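Local atomic coordinates of (R)-specific secondary-alkylsulfatase (Pseudomonas sp., PDB entry 4AXH), a protein that hydrolyses (R)-secondary-alkyl sulfates with strict inversion of configuration, using zinc ions, to give (S)-alcohols and inorganic sulfate. Residues A[222-234]-A[317-329]. Numbering follows the deposited sequence.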
ATOM      1  N   GLY A 222      -5.072   1.957 -15.921  1.00 68.78           N
ATOM      2  CA  GLY A 222      -4.289   2.255 -17.100  1.00 66.67           C
ATOM      3  C   GLY A 222      -4.130   3.671 -17.568  1.00 65.19           C
ATOM      4  O   GLY A 222      -2.999   4.070 -17.806  1.00 64.60           O
ATOM      5  N   THR A 223      -5.226   4.404 -17.776  1.00 58.28           N
ATOM      6  CA  THR A 223      -5.122   5.729 -18.354  1.00 56.14           C
ATOM      7  C   THR A 223      -4.382   6.730 -17.487  1.00 58.16           C
ATOM      8  O   THR A 223      -3.691   7.583 -18.040  1.00 60.41           O
ATOM      9  CB  THR A 223      -6.409   6.180 -19.100  1.00 55.56           C
ATOM     10  OG1 THR A 223      -6.898   7.421 -18.595  1.00 52.59           O
ATOM     11  CG2 THR A 223      -7.510   5.104 -19.171  1.00 47.46           C
ATOM     12  N   ALA A 224      -4.463   6.594 -16.147  1.00 50.47           N
ATOM     13  CA  ALA A 224      -3.752   7.491 -15.230  1.00 48.69           C
ATOM     14  C   ALA A 224      -2.281   7.124 -15.194  1.00 49.93           C
ATOM     15  O   ALA A 224      -1.405   7.987 -15.224  1.00 50.01           O
ATOM     16  CB  ALA A 224      -4.345   7.381 -13.849  1.00 49.61           C
ATOM     17  N   MET A 225      -2.021   5.821 -15.160  1.00 44.19           N
ATOM     18  CA  MET A 225      -0.710   5.183 -15.160  1.00 42.06           C
ATOM     19  C   MET A 225       0.066   5.568 -16.444  1.00 43.39           C
ATOM     20  O   MET A 225       1.207   6.029 -16.362  1.00 44.78           O
ATOM     21  CB  MET A 225      -0.959   3.682 -15.138  1.00 44.10           C
ATOM     22  CG  MET A 225      -0.060   2.900 -14.276  1.00 46.55           C
ATOM     23  SD  MET A 225      -1.196   1.643 -13.586  1.00 48.02           S
ATOM     24  CE  MET A 225      -1.162   2.011 -11.967  1.00 43.47           C
ATOM     25  N   ALA A 226      -0.573   5.423 -17.615  1.00 36.37           N
ATOM     26  CA  ALA A 226      -0.000   5.713 -18.936  1.00 35.34           C
ATOM     27  C   ALA A 226       0.427   7.156 -19.132  1.00 41.50           C
ATOM     28  O   ALA A 226       1.436   7.418 -19.791  1.00 42.65           O
ATOM     29  CB  ALA A 226      -0.957   5.296 -20.053  1.00 35.17           C
ATOM     30  N   ARG A 227      -0.348   8.084 -18.590  1.00 38.69           N
ATOM     31  CA  ARG A 227      -0.090   9.512 -18.692  1.00 38.08           C
ATOM     32  C   ARG A 227       0.980   9.943 -17.671  1.00 44.96           C
ATOM     33  O   ARG A 227       1.872  10.721 -18.010  1.00 44.98           O
ATOM     34  CB  ARG A 227      -1.430  10.273 -18.544  1.00 35.44           C
ATOM     35  CG  ARG A 227      -1.346  11.766 -18.371  1.00 32.86           C
ATOM     36  CD  ARG A 227      -0.646  12.508 -19.479  1.00 33.65           C
ATOM     37  NE  ARG A 227      -0.563  13.916 -19.108  1.00 38.76           N
ATOM     38  CZ  ARG A 227       0.430  14.725 -19.437  1.00 50.97           C
ATOM     39  NH1 ARG A 227       1.435  14.286 -20.181  1.00 34.34           N
ATOM     40  NH2 ARG A 227       0.418  15.990 -19.043  1.00 44.93           N
ATOM     41  N   ARG A 228       0.897   9.425 -16.429  1.00 43.24           N
ATOM     42  CA  ARG A 228       1.888   9.679 -15.378  1.00 43.13           C
ATOM     43  C   ARG A 228       3.253   9.075 -15.799  1.00 47.58           C
ATOM     44  O   ARG A 228       4.297   9.627 -15.453  1.00 49.52           O
ATOM     45  CB  ARG A 228       1.431   9.050 -14.052  1.00 43.53           C
ATOM     46  CG  ARG A 228       0.462   9.886 -13.192  1.00 43.00           C
ATOM     47  CD  ARG A 228      -0.116   9.061 -12.034  1.00 42.06           C
ATOM     48  NE  ARG A 228       0.927   8.657 -11.084  1.00 48.64           N
ATOM     49  CZ  ARG A 228       1.080   9.165  -9.864  1.00 57.21           C
ATOM     50  NH1 ARG A 228       0.215  10.053  -9.392  1.00 31.90           N
ATOM     51  NH2 ARG A 228       2.081   8.761  -9.093  1.00 48.42           N
ATOM     52  N   GLY A 229       3.209   7.965 -16.550  1.00 42.12           N
ATOM     53  CA  GLY A 229       4.374   7.270 -17.076  1.00 41.32           C
ATOM     54  C   GLY A 229       5.166   8.108 -18.067  1.00 45.96           C
ATOM     55  O   GLY A 229       6.356   7.851 -18.288  1.00 47.18           O
ATOM     56  N   GLN A 230       4.525   9.140 -18.657  1.00 40.81           N
ATOM     57  CA  GLN A 230       5.177  10.057 -19.615  1.00 40.11           C
ATOM     58  C   GLN A 230       6.228  10.922 -18.933  1.00 43.24           C
ATOM     59  O   GLN A 230       7.277  11.254 -19.503  1.00 41.35           O
ATOM     60  CB  GLN A 230       4.114  10.914 -20.335  1.00 41.09           C
ATOM     61  CG  GLN A 230       3.412  10.119 -21.437  1.00 44.07           C
ATOM     62  CD  GLN A 230       2.121  10.710 -21.920  1.00 52.82           C
ATOM     63  OE1 GLN A 230       1.821  11.885 -21.713  1.00 43.54           O
ATOM     64  NE2 GLN A 230       1.315   9.888 -22.577  1.00 51.91           N
ATOM     65  N   TYR A 231       5.944  11.239 -17.669  1.00 42.89           N
ATOM     66  CA  TYR A 231       6.856  11.973 -16.799  1.00 43.34           C
ATOM     67  C   TYR A 231       8.042  11.067 -16.426  1.00 42.66           C
ATOM     68  O   TYR A 231       9.181  11.500 -16.521  1.00 42.35           O
ATOM     69  CB  TYR A 231       6.103  12.514 -15.565  1.00 45.17           C
ATOM     70  CG  TYR A 231       5.437  13.852 -15.814  1.00 47.31           C
ATOM     71  CD1 TYR A 231       4.365  13.968 -16.697  1.00 49.15           C
ATOM     72  CD2 TYR A 231       5.859  14.999 -15.147  1.00 48.30           C
ATOM     73  CE1 TYR A 231       3.752  15.202 -16.934  1.00 48.76           C
ATOM     74  CE2 TYR A 231       5.239  16.234 -15.356  1.00 49.60           C
ATOM     75  CZ  TYR A 231       4.190  16.330 -16.255  1.00 56.44           C
ATOM     76  OH  TYR A 231       3.607  17.544 -16.479  1.00 55.12           O
ATOM     77  N   GLN A 232       7.772   9.797 -16.100  1.00 35.92           N
ATOM     78  CA  GLN A 232       8.780   8.812 -15.731  1.00 34.61           C
ATOM     79  C   GLN A 232       9.791   8.545 -16.852  1.00 38.76           C
ATOM     80  O   GLN A 232      11.000   8.417 -16.578  1.00 38.22           O
ATOM     81  CB  GLN A 232       8.070   7.516 -15.304  1.00 35.13           C
ATOM     82  CG  GLN A 232       8.909   6.602 -14.417  1.00 22.65           C
ATOM     83  CD  GLN A 232       8.173   5.332 -14.131  1.00 36.78           C
ATOM     84  OE1 GLN A 232       7.062   5.345 -13.601  1.00 39.22           O
ATOM     85  NE2 GLN A 232       8.775   4.214 -14.442  1.00 32.96           N
ATOM     86  N   SER A 233       9.282   8.499 -18.105  1.00 36.13           N
ATOM     87  CA  SER A 233       9.985   8.189 -19.365  1.00 36.36           C
ATOM     88  C   SER A 233      10.857   9.289 -19.984  1.00 37.45           C
ATOM     89  O   SER A 233      11.878   8.978 -20.664  1.00 34.83           O
ATOM     90  CB  SER A 233       8.960   7.795 -20.430  1.00 41.62           C
ATOM     91  OG  SER A 233       8.117   6.747 -19.986  1.00 63.28           O
ATOM     92  N   GLY A 234      10.317  10.526 -19.902  1.00 34.05           N
ATOM     93  CA  GLY A 234      10.872  11.702 -20.551  1.00 35.03           C
ATOM     94  C   GLY A 234      10.828  11.566 -22.066  1.00 45.65           C
ATOM     95  O   GLY A 234      11.636  12.192 -22.756  1.00 45.89           O
ATOM     96  N   HIS A 317      16.024   0.112  -6.918  1.00 23.45           N
ATOM     97  CA  HIS A 317      14.777  -0.040  -7.686  1.00 23.31           C
ATOM     98  C   HIS A 317      13.641   0.672  -6.940  1.00 28.81           C
ATOM     99  O   HIS A 317      13.867   1.258  -5.862  1.00 29.89           O
ATOM    100  CB  HIS A 317      14.460  -1.526  -7.934  1.00 23.96           C
ATOM    101  CG  HIS A 317      13.789  -1.848  -9.241  1.00 26.72           C
ATOM    102  ND1 HIS A 317      12.748  -1.059  -9.752  1.00 28.01           N
ATOM    103  CD2 HIS A 317      13.982  -2.906 -10.068  1.00 27.44           C
ATOM    104  CE1 HIS A 317      12.357  -1.653 -10.871  1.00 26.47           C
ATOM    105  NE2 HIS A 317      13.062  -2.770 -11.107  1.00 27.03           N
ATOM    106  N   ASN A 318      12.430   0.658  -7.505  1.00 23.79           N
ATOM    107  CA  ASN A 318      11.310   1.346  -6.866  1.00 21.88           C
ATOM    108  C   ASN A 318      10.506   0.458  -5.942  1.00 28.06           C
ATOM    109  O   ASN A 318      10.232  -0.690  -6.282  1.00 30.24           O
ATOM    110  CB  ASN A 318      10.362   1.904  -7.925  1.00 12.22           C
ATOM    111  CG  ASN A 318      10.859   3.126  -8.649  1.00 30.05           C
ATOM    112  OD1 ASN A 318      11.100   4.223  -8.060  1.00 34.27           O
ATOM    113  ND2 ASN A 318      10.906   2.998  -9.967  1.00 15.25           N
ATOM    114  N   LEU A 319      10.070   1.010  -4.810  1.00 24.20           N
ATOM    115  CA  LEU A 319       9.123   0.340  -3.926  1.00 23.61           C
ATOM    116  C   LEU A 319       7.731   0.881  -4.333  1.00 31.71           C
ATOM    117  O   LEU A 319       6.715   0.215  -4.134  1.00 31.72           O
ATOM    118  CB  LEU A 319       9.427   0.579  -2.429  1.00 22.31           C
ATOM    119  CG  LEU A 319      10.677  -0.107  -1.928  1.00 26.01           C
ATOM    120  CD1 LEU A 319      10.997   0.310  -0.512  1.00 25.83           C
ATOM    121  CD2 LEU A 319      10.590  -1.636  -2.081  1.00 30.26           C
ATOM    122  N   LEU A 320       7.719   2.089  -4.933  1.00 31.35           N
ATOM    123  CA  LEU A 320       6.560   2.804  -5.468  1.00 32.23           C
ATOM    124  C   LEU A 320       6.958   3.474  -6.776  1.00 35.98           C
ATOM    125  O   LEU A 320       7.555   4.562  -6.742  1.00 36.60           O
ATOM    126  CB  LEU A 320       5.975   3.853  -4.460  1.00 32.94           C
ATOM    127  CG  LEU A 320       4.665   4.543  -4.888  1.00 38.16           C
ATOM    128  CD1 LEU A 320       3.478   3.633  -4.682  1.00 38.64           C
ATOM    129  CD2 LEU A 320       4.436   5.824  -4.130  1.00 38.86           C
ATOM    130  N   THR A 321       6.622   2.844  -7.921  1.00 32.17           N
ATOM    131  CA  THR A 321       6.930   3.410  -9.236  1.00 31.87           C
ATOM    132  C   THR A 321       6.246   4.780  -9.483  1.00 38.41           C
ATOM    133  O   THR A 321       5.111   4.991  -9.045  1.00 37.53           O
ATOM    134  CB  THR A 321       6.965   2.368 -10.378  1.00 36.80           C
ATOM    135  OG1 THR A 321       6.813   3.016 -11.633  1.00 42.03           O
ATOM    136  CG2 THR A 321       5.947   1.305 -10.252  1.00 33.15           C
ATOM    137  N   PRO A 322       6.983   5.775 -10.054  1.00 36.26           N
ATOM    138  CA  PRO A 322       6.412   7.134 -10.230  1.00 35.63           C
ATOM    139  C   PRO A 322       5.191   7.286 -11.162  1.00 40.02           C
ATOM    140  O   PRO A 322       4.475   8.300 -11.087  1.00 40.95           O
ATOM    141  CB  PRO A 322       7.608   7.955 -10.714  1.00 36.27           C
ATOM    142  CG  PRO A 322       8.790   7.148 -10.386  1.00 39.49           C
ATOM    143  CD  PRO A 322       8.377   5.741 -10.524  1.00 35.94           C
ATOM    144  N   ARG A 323       4.946   6.296 -12.036  1.00 34.46           N
ATOM    145  CA  ARG A 323       3.777   6.291 -12.925  1.00 34.00           C
ATOM    146  C   ARG A 323       2.492   5.977 -12.144  1.00 37.86           C
ATOM    147  O   ARG A 323       1.396   6.192 -12.654  1.00 39.45           O
ATOM    148  CB  ARG A 323       3.968   5.257 -14.053  1.00 34.56           C
ATOM    149  CG  ARG A 323       4.069   3.794 -13.599  1.00 27.78           C
ATOM    150  CD  ARG A 323       4.461   2.919 -14.758  1.00 33.39           C
ATOM    151  NE  ARG A 323       3.377   1.997 -15.147  1.00 62.76           N
ATOM    152  CZ  ARG A 323       2.690   2.050 -16.290  1.00 82.56           C
ATOM    153  NH1 ARG A 323       2.960   2.989 -17.192  1.00 76.04           N
ATOM    154  NH2 ARG A 323       1.746   1.149 -16.553  1.00 61.38           N
ATOM    155  N   GLY A 324       2.667   5.394 -10.951  1.00 33.39           N
ATOM    156  CA  GLY A 324       1.628   4.964 -10.026  1.00 31.19           C
ATOM    157  C   GLY A 324       1.525   3.459 -10.042  1.00 35.78           C
ATOM    158  O   GLY A 324       1.496   2.858 -11.123  1.00 36.44           O
ATOM    159  N   ALA A 325       1.449   2.827  -8.851  1.00 33.20           N
ATOM    160  CA  ALA A 325       1.291   1.369  -8.640  1.00 32.15           C
ATOM    161  C   ALA A 325       1.041   1.040  -7.171  1.00 36.97           C
ATOM    162  O   ALA A 325       1.121   1.917  -6.303  1.00 36.65           O
ATOM    163  CB  ALA A 325       2.533   0.629  -9.112  1.00 32.24           C
ATOM    164  N   GLU A 326       0.779  -0.238  -6.885  1.00 35.53           N
ATOM    165  CA  GLU A 326       0.654  -0.710  -5.504  1.00 36.38           C
ATOM    166  C   GLU A 326       2.108  -0.838  -4.959  1.00 40.57           C
ATOM    167  O   GLU A 326       3.004  -1.278  -5.695  1.00 38.97           O
ATOM    168  CB  GLU A 326      -0.019  -2.099  -5.441  1.00 37.48           C
ATOM    169  CG  GLU A 326      -1.457  -2.148  -5.922  1.00 43.44           C
ATOM    170  CD  GLU A 326      -2.121  -3.511  -5.927  1.00 73.28           C
ATOM    171  OE1 GLU A 326      -1.601  -4.444  -5.273  1.00 69.32           O
ATOM    172  OE2 GLU A 326      -3.178  -3.643  -6.587  1.00 79.16           O
ATOM    173  N   VAL A 327       2.333  -0.439  -3.684  1.00 39.06           N
ATOM    174  CA  VAL A 327       3.630  -0.556  -3.009  1.00 39.76           C
ATOM    175  C   VAL A 327       4.137  -1.983  -3.011  1.00 44.23           C
ATOM    176  O   VAL A 327       3.343  -2.915  -2.922  1.00 44.38           O
ATOM    177  CB  VAL A 327       3.651  -0.015  -1.564  1.00 44.66           C
ATOM    178  CG1 VAL A 327       4.253   1.369  -1.488  1.00 44.75           C
ATOM    179  CG2 VAL A 327       2.284  -0.064  -0.905  1.00 44.56           C
ATOM    180  N   ARG A 328       5.459  -2.141  -3.069  1.00 40.06           N
ATOM    181  CA  ARG A 328       6.147  -3.427  -3.030  1.00 39.10           C
ATOM    182  C   ARG A 328       6.647  -3.706  -1.609  1.00 43.40           C
ATOM    183  O   ARG A 328       6.698  -2.792  -0.780  1.00 42.11           O
ATOM    184  CB  ARG A 328       7.303  -3.444  -4.042  1.00 36.73           C
ATOM    185  CG  ARG A 328       6.800  -3.497  -5.434  1.00 30.70           C
ATOM    186  CD  ARG A 328       7.768  -2.861  -6.352  1.00 28.08           C
ATOM    187  NE  ARG A 328       7.436  -3.141  -7.761  1.00 29.92           N
ATOM    188  CZ  ARG A 328       8.025  -2.544  -8.798  1.00 42.79           C
ATOM    189  NH1 ARG A 328       8.989  -1.635  -8.598  1.00 25.70           N
ATOM    190  NH2 ARG A 328       7.645  -2.837 -10.047  1.00 28.61           N
ATOM    191  N   ASP A 329       6.948  -4.977  -1.316  1.00 41.97           N
ATOM    192  CA  ASP A 329       7.437  -5.395  -0.001  1.00 41.73           C
ATOM    193  C   ASP A 329       8.969  -5.572  -0.041  1.00 44.02           C
ATOM    194  O   ASP A 329       9.491  -6.614  -0.522  1.00 44.35           O
ATOM    195  CB  ASP A 329       6.732  -6.693   0.461  1.00 43.66           C
ATOM    196  CG  ASP A 329       7.088  -7.169   1.858  1.00 56.37           C
ATOM    197  OD1 ASP A 329       7.825  -6.430   2.577  1.00 55.97           O
ATOM    198  OD2 ASP A 329       6.612  -8.266   2.248  1.00 60.06           O
TER
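Arg323 slants across helix 222-233, over Gly229 to Met225, from a type I beta turn, Thr321 to Gly324, in the loop between strand 305-307 and helix 330-344 of the metallo-beta-lactamase domain. The two backbones come nearest at Gly229 and Arg323, with their CA atoms 4.3 Å apart; with no side chain on the helix there, the arginine can run directly over it. Its guanidinium carries Met225 CG on one face, offset toward the rim, 3.4 Å from Arg323 NH2. The chain gets there by bending at chi3 (-113°).

Gln232 meets the turn from its first residue to its third. CG anti to the backbone N (chi1 -158°) and an extended chain beyond it bring the side chain across that of Pro322 at about a right angle, with Gln232 OE1 3.4 Å from Pro322 CD. Gln232 OE1 also takes a weak bond from Arg323 N (2.8 Å) and lies 3.1 Å from Thr321 OG1. Gln232, residues 318-323 and Arg328 all belong to the sulfate-binding site, as does Tyr417 close to the Gln232 side chain, so this contact joins two parts of the substrate pocket.

Arg228 reaches the carbonyls of the turn with two weak bonds, while its NH1 hydrogen-bonds to Tyr435 O of the second subunit, tying the turn to the dimer interface. The two are NH2 to Pro322 O, and Arg228 NE, edge-on, to Arg323 O at 3.0 Å with an N-H...O angle of 133°.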